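Local coordinates for Dye type peroxidase A (Streptomyces lividans 1326, PDB 6GZW) that works as a haem-containing dye-decolourising peroxidase, which uses hydrogen peroxide to oxidise dyes and related substrates, at the interface of chains A and B. Numbering follows the deposited sequence. Chains: chain A/B, Dye type peroxidase A.

Contact 1 and contact 2 belong to one two-fold symmetric interface between two copies of the peroxidase, their C-alpha centres about 19 Å apart. Both draw on helix 135-149 and strand 304-310 with the chains exchanged, and Phe139 of each chain takes part; strand 153-162 comes from both chains in contact 1 and from chain B in contact 2. Contact 1 is mostly apolar and aromatic packing beside a pair of arginines, whereas contact 2 is larger and charged. Because symmetry repeats each patch, the helix is held at several points along its length, which would suit a stable dimer, although the coordinates alone do not prove one in solution.

Contact 1: the interface of chains A and B. Residues chain A 29, 135-136, 139, 160; chain B 29, 162, 307-308.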
loop_
_atom_site.group_PDB
_atom_site.type_symbol
_atom_site.label_atom_id
_atom_site.label_comp_id
_atom_site.label_asym_id
_atom_site.label_seq_id
_atom_site.Cartn_x
_atom_site.Cartn_y
_atom_site.Cartn_z
ATOM N N ARG A 29 5.716 0.319 4.744
ATOM C CA ARG A 29 4.670 1.242 4.346
ATOM C C ARG A 29 5.134 2.665 4.562
ATOM O O ARG A 29 5.686 2.959 5.607
ATOM C CB ARG A 29 3.421 0.962 5.174
ATOM C CG ARG A 29 2.231 1.823 4.846
ATOM C CD ARG A 29 1.953 1.841 3.367
ATOM N NE ARG A 29 0.562 2.121 3.113
ATOM C CZ ARG A 29 0.040 2.312 1.922
ATOM N NH1 ARG A 29 0.793 2.265 0.825
ATOM N NH2 ARG A 29 -1.252 2.546 1.822
ATOM N N ALA A 135 0.284 -1.256 7.999
ATOM C CA ALA A 135 -0.430 -0.247 7.215
ATOM C C ALA A 135 -1.463 0.520 8.046
ATOM O O ALA A 135 -1.748 1.666 7.738
ATOM C CB ALA A 135 -1.087 -0.864 5.964
ATOM N N LEU A 136 -2.076 -0.121 9.037
ATOM C CA LEU A 136 -3.025 0.580 9.907
ATOM C C LEU A 136 -2.302 1.569 10.802
ATOM O O LEU A 136 -2.727 2.732 10.924
ATOM C CB LEU A 136 -3.894 -0.378 10.736
ATOM C CG LEU A 136 -4.734 -1.391 9.941
ATOM C CD1 LEU A 136 -5.695 -2.103 10.879
ATOM C CD2 LEU A 136 -5.459 -0.757 8.766
ATOM N N PHE A 139 -1.352 4.463 8.455
ATOM C CA PHE A 139 -2.493 5.304 8.080
ATOM C C PHE A 139 -2.960 6.167 9.261
ATOM O O PHE A 139 -3.195 7.371 9.142
ATOM C CB PHE A 139 -3.670 4.502 7.578
ATOM C CG PHE A 139 -4.807 5.381 7.152
ATOM C CD1 PHE A 139 -4.784 6.008 5.920
ATOM C CD2 PHE A 139 -5.834 5.701 8.043
ATOM C CE1 PHE A 139 -5.768 6.921 5.552
ATOM C CE2 PHE A 139 -6.814 6.607 7.680
ATOM C CZ PHE A 139 -6.815 7.199 6.434
ATOM N N ASN A 160 1.671 7.671 -1.488
ATOM C CA ASN A 160 1.823 6.423 -0.775
ATOM C C ASN A 160 2.958 5.604 -1.350
ATOM O O ASN A 160 3.144 5.573 -2.557
ATOM C CB ASN A 160 0.596 5.535 -0.946
ATOM C CG ASN A 160 -0.672 6.155 -0.401
ATOM O OD1 ASN A 160 -0.646 6.959 0.563
ATOM N ND2 ASN A 160 -1.821 5.752 -1.007
ATOM N N ARG B 29 -1.669 -6.986 1.723
ATOM C CA ARG B 29 -1.660 -6.223 0.491
ATOM C C ARG B 29 -2.634 -6.849 -0.490
ATOM O O ARG B 29 -2.627 -8.051 -0.670
ATOM C CB ARG B 29 -0.254 -6.216 -0.133
ATOM C CG ARG B 29 0.809 -5.466 0.671
ATOM C CD ARG B 29 0.720 -3.936 0.559
ATOM N NE ARG B 29 0.804 -3.455 -0.835
ATOM C CZ ARG B 29 0.593 -2.186 -1.233
ATOM N NH1 ARG B 29 0.313 -1.227 -0.333
ATOM N NH2 ARG B 29 0.677 -1.844 -2.523
ATOM N N PHE B 162 -4.987 -2.510 1.429
ATOM C CA PHE B 162 -4.106 -2.994 2.453
ATOM C C PHE B 162 -4.883 -3.435 3.670
ATOM O O PHE B 162 -6.074 -3.090 3.849
ATOM C CB PHE B 162 -3.095 -1.919 2.836
ATOM C CG PHE B 162 -3.711 -0.620 3.284
ATOM C CD1 PHE B 162 -4.210 -0.442 4.590
ATOM C CD2 PHE B 162 -3.856 0.416 2.383
ATOM C CE1 PHE B 162 -4.780 0.773 4.973
ATOM C CE2 PHE B 162 -4.438 1.616 2.732
ATOM C CZ PHE B 162 -4.902 1.802 4.026
ATOM N N HIS B 307 -6.594 3.788 0.768
ATOM C CA HIS B 307 -6.374 5.205 0.842
ATOM C C HIS B 307 -5.607 5.652 -0.400
ATOM O O HIS B 307 -4.479 5.207 -0.594
ATOM C CB HIS B 307 -5.602 5.614 2.097
ATOM C CG HIS B 307 -5.252 7.065 2.080
ATOM N ND1 HIS B 307 -6.206 8.052 2.164
ATOM C CD2 HIS B 307 -4.069 7.696 1.868
ATOM C CE1 HIS B 307 -5.617 9.234 2.063
ATOM N NE2 HIS B 307 -4.320 9.042 1.865
ATOM N N ASP B 308 -6.200 6.542 -1.206
ATOM C CA ASP B 308 -5.620 6.998 -2.478
ATOM C C ASP B 308 -5.428 8.524 -2.572
ATOM O O ASP B 308 -5.406 9.108 -3.657
ATOM C CB ASP B 308 -6.510 6.507 -3.629
ATOM C CG ASP B 308 -6.488 5.003 -3.769
ATOM O OD1 ASP B 308 -5.416 4.396 -3.657
ATOM O OD2 ASP B 308 -7.529 4.415 -4.014
#
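B:Phe162 takes the crowded first torsion, with CG between the backbone N and the carbonyl carbon (chi1 56°), which points its ring into chain A. A:Arg29 comes to meet it with CG anti to its backbone N (chi1 -178°) and a bend at chi2. Its terminal NH2 lies 3.4 Å from CD2 of B:Phe162, the side chains crossing at about a right angle. Over the same face, toward the other side of the ring, the methyl CB of A:Ala135 comes within 3.4 Å of B:Phe162 CD1; a flat phenyl can thus offer one face to arginine and methyl alike. So small a residue as alanine lets the helix come close, and A:Leu136 adds a looser contact through CD2. NH1 of A:Arg29 also lies 3.7 Å from NH1 of B:Arg29, and their like charges may repel.

A:Phe139, again with CG anti to N, brings its CE1 corner 3.5 Å from CG of B:His307. The rings meet edge-to-face at 61°, ND1 of the imidazole in the phenyl plane; an aromatic edge packs well on an imidazole face. Beside them ND2 of A:Asn160 donates to the backbone O of B:His307 at 2.7 Å, from above the carbonyl plane, in a bent bond; its short amide suits it to cap a strand carbonyl.

The beginning of helix 135-149, with strands 29-37 and 153-162 of chain A, lies against strands 29-37, 153-162 and 304-310 of chain B.

Contact 2: the interface of chains A and B. Residues chain A 230-231, 234, 310, 314, 316, 318; chain B 139, 142-143, 146-147, 155, 158.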
loop_
_atom_site.group_PDB
_atom_site.type_symbol
_atom_site.label_atom_id
_atom_site.label_comp_id
_atom_site.label_asym_id
_atom_site.label_seq_id
_atom_site.Cartn_x
_atom_site.Cartn_y
_atom_site.Cartn_z
ATOM N N LEU A 230 8.144 0.945 -17.106
ATOM C CA LEU A 230 8.179 -0.507 -17.026
ATOM C C LEU A 230 7.820 -1.188 -18.349
ATOM O O LEU A 230 8.344 -2.268 -18.669
ATOM C CB LEU A 230 7.241 -0.987 -15.908
ATOM C CG LEU A 230 7.624 -0.590 -14.482
ATOM C CD1 LEU A 230 6.571 -1.097 -13.527
ATOM C CD2 LEU A 230 9.006 -1.124 -14.080
ATOM N N ASP A 231 6.943 -0.545 -19.136
ATOM C CA ASP A 231 6.550 -1.103 -20.449
ATOM C C ASP A 231 7.783 -1.225 -21.348
ATOM O O ASP A 231 7.922 -2.205 -22.066
ATOM C CB ASP A 231 5.462 -0.258 -21.138
ATOM C CG ASP A 231 4.088 -0.400 -20.495
ATOM O OD1 ASP A 231 3.881 -1.339 -19.705
ATOM O OD2 ASP A 231 3.205 0.442 -20.785
ATOM N N GLU A 234 10.768 -3.695 -19.347
ATOM C CA GLU A 234 10.493 -5.141 -19.320
ATOM C C GLU A 234 10.514 -5.770 -20.692
ATOM O O GLU A 234 10.334 -6.971 -20.810
ATOM C CB GLU A 234 9.182 -5.400 -18.562
ATOM C CG GLU A 234 9.357 -4.987 -17.106
ATOM C CD GLU A 234 8.098 -4.913 -16.279
ATOM O OE1 GLU A 234 7.001 -5.184 -16.794
ATOM O OE2 GLU A 234 8.217 -4.568 -15.071
ATOM N N PHE A 310 -3.285 2.381 -13.061
ATOM C CA PHE A 310 -3.019 2.433 -14.482
ATOM C C PHE A 310 -3.799 3.583 -15.108
ATOM O O PHE A 310 -4.948 3.831 -14.718
ATOM C CB PHE A 310 -3.468 1.124 -15.114
ATOM C CG PHE A 310 -2.587 -0.059 -14.758
ATOM C CD1 PHE A 310 -2.808 -0.794 -13.577
ATOM C CD2 PHE A 310 -1.517 -0.424 -15.582
ATOM C CE1 PHE A 310 -2.014 -1.888 -13.263
ATOM C CE2 PHE A 310 -0.710 -1.507 -15.241
ATOM C CZ PHE A 310 -0.961 -2.234 -14.090
ATOM N N GLY A 314 -3.463 2.024 -20.137
ATOM C CA GLY A 314 -2.757 0.827 -19.626
ATOM C C GLY A 314 -1.342 1.021 -19.107
ATOM O O GLY A 314 -0.645 0.043 -18.862
ATOM N N PRO A 316 1.358 1.844 -16.311
ATOM C CA PRO A 316 1.315 1.879 -14.835
ATOM C C PRO A 316 1.918 3.142 -14.264
ATOM O O PRO A 316 3.025 3.547 -14.641
ATOM C CB PRO A 316 2.128 0.648 -14.429
ATOM C CG PRO A 316 3.080 0.431 -15.560
ATOM C CD PRO A 316 2.342 0.855 -16.801
ATOM N N ALA A 318 3.733 3.822 -11.680
ATOM C CA ALA A 318 4.507 3.019 -10.730
ATOM C C ALA A 318 5.956 3.410 -10.827
ATOM O O ALA A 318 6.434 3.800 -11.890
ATOM C CB ALA A 318 4.353 1.553 -11.011
ATOM N N PHE B 139 2.800 -6.905 -5.963
ATOM C CA PHE B 139 2.920 -6.099 -7.150
ATOM C C PHE B 139 3.429 -6.943 -8.324
ATOM O O PHE B 139 2.928 -6.848 -9.427
ATOM C CB PHE B 139 3.870 -4.916 -6.968
ATOM C CG PHE B 139 3.976 -4.122 -8.203
ATOM C CD1 PHE B 139 3.045 -3.139 -8.510
ATOM C CD2 PHE B 139 4.993 -4.388 -9.125
ATOM C CE1 PHE B 139 3.132 -2.430 -9.711
ATOM C CE2 PHE B 139 5.063 -3.682 -10.306
ATOM C CZ PHE B 139 4.154 -2.704 -10.608
ATOM N N LEU B 142 0.498 -8.805 -9.698
ATOM C CA LEU B 142 -0.364 -7.916 -10.469
ATOM C C LEU B 142 0.193 -7.641 -11.858
ATOM O O LEU B 142 -0.485 -7.762 -12.857
ATOM C CB LEU B 142 -0.554 -6.600 -9.706
ATOM C CG LEU B 142 -1.222 -5.474 -10.477
ATOM C CD1 LEU B 142 -2.639 -5.846 -10.794
ATOM C CD2 LEU B 142 -1.132 -4.199 -9.679
ATOM N N ARG B 143 1.464 -7.262 -11.885
ATOM C CA ARG B 143 2.149 -6.927 -13.120
ATOM C C ARG B 143 2.192 -8.126 -14.078
ATOM O O ARG B 143 1.985 -7.962 -15.294
ATOM C CB ARG B 143 3.532 -6.361 -12.821
ATOM C CG ARG B 143 4.342 -5.938 -14.044
ATOM C CD ARG B 143 3.643 -4.881 -14.876
ATOM N NE ARG B 143 4.505 -4.380 -15.947
ATOM C CZ ARG B 143 4.181 -3.480 -16.887
ATOM N NH1 ARG B 143 2.968 -2.937 -16.997
ATOM N NH2 ARG B 143 5.105 -3.137 -17.771
ATOM N N GLN B 146 -1.285 -8.711 -15.463
ATOM C CA GLN B 146 -1.643 -7.654 -16.361
ATOM C C GLN B 146 -0.874 -7.788 -17.677
ATOM O O GLN B 146 -1.446 -7.602 -18.749
ATOM C CB GLN B 146 -1.456 -6.291 -15.706
ATOM C CG GLN B 146 -1.698 -5.128 -16.647
ATOM C CD GLN B 146 -0.424 -4.452 -17.106
ATOM O OE1 GLN B 146 0.605 -4.490 -16.408
ATOM N NE2 GLN B 146 -0.504 -3.778 -18.260
ATOM N N ARG B 147 0.403 -8.164 -17.604
ATOM C CA ARG B 147 1.211 -8.365 -18.805
ATOM C C ARG B 147 0.800 -9.591 -19.612
ATOM O O ARG B 147 0.879 -9.597 -20.858
ATOM C CB ARG B 147 2.688 -8.386 -18.437
ATOM C CG ARG B 147 3.187 -7.015 -17.959
ATOM C CD ARG B 147 3.573 -6.133 -19.112
ATOM N NE ARG B 147 4.792 -6.623 -19.750
ATOM C CZ ARG B 147 5.294 -6.123 -20.876
ATOM N NH1 ARG B 147 4.685 -5.099 -21.496
ATOM N NH2 ARG B 147 6.406 -6.646 -21.371
ATOM N N VAL B 155 -6.858 -3.284 -19.214
ATOM C CA VAL B 155 -7.242 -2.953 -17.858
ATOM C C VAL B 155 -8.379 -1.946 -17.905
ATOM O O VAL B 155 -8.241 -0.859 -18.451
ATOM C CB VAL B 155 -6.058 -2.395 -17.050
ATOM C CG1 VAL B 155 -6.550 -1.887 -15.684
ATOM C CG2 VAL B 155 -4.947 -3.447 -16.921
ATOM N N GLN B 158 -8.505 -0.625 -11.766
ATOM C CA GLN B 158 -7.564 -1.312 -10.904
ATOM C C GLN B 158 -7.397 -0.550 -9.601
ATOM O O GLN B 158 -7.086 0.655 -9.639
ATOM C CB GLN B 158 -6.233 -1.447 -11.631
ATOM C CG GLN B 158 -5.312 -2.490 -11.035
ATOM C CD GLN B 158 -4.427 -1.942 -9.953
ATOM O OE1 GLN B 158 -3.565 -1.088 -10.205
ATOM N NE2 GLN B 158 -4.623 -2.431 -8.738
HETATM O O HOH W 1 -6.035 2.253 -11.888
HETATM O O HOH W 2 1.342 -1.787 -19.226
HETATM O O HOH W 3 6.584 -7.780 -17.569
#
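Charge pairing centres on B:Arg143, whose CG is anti to the backbone N (chi1 -179°) and whose chain bends at chi2 before running out extended. Its guanidinium grips two carboxylates. End-on, NH1 and NH2 both point to OD1 of A:Asp231; NH2 makes the shorter, straighter bond, 2.9 Å to the anti lone pair, and the two flat groups are nearly coplanar. Side-on, NE and NH2 share OE1 of A:Glu234. NE reaches its syn lone pair at 2.8 Å, while NH2 arrives from above the carboxylate plane. Arginine suits this place because its planar, spread N-H groups can serve two acids at once, and their negative charge would favour its charged form. CD of B:Arg147 covers one guanidinium face, and that residue forms a longer salt bridge from NE to A:Glu234 OE1.

Further hydrogen bonds should help to fix the rotation of the guanidinium. NH1 donates to OE1 of B:Gln146 at 2.9 Å, on a carbonyl lone pair, and water 2 joins B:Arg143 NH1, B:Gln146 NE2, A:Asp231 OD1 and the A:Gly314 carbonyl. Two other waters bridge the chains: water 3 links B:Arg147 NE with A:Glu234 OE1, and water 1 links A:Phe310 N with the B:Gln158 carbonyl.

The ring of A:Phe310 packs against glutamine side chains, broad enough to touch B:Gln146 at CE2 and CZ and B:Gln158 at CD1 and CE1. Its CE2 meets CD of B:Gln146 tip to tip at 3.5 Å, and its CD1 lies 3.5 Å from OE1 of B:Gln158, whose amide stands steeply to the ring.

The middle and C-terminal part of helix 135-149 of chain B, with strand 153-162, packs on helix 230-233 and strands 304-310 and 316-326 of chain A.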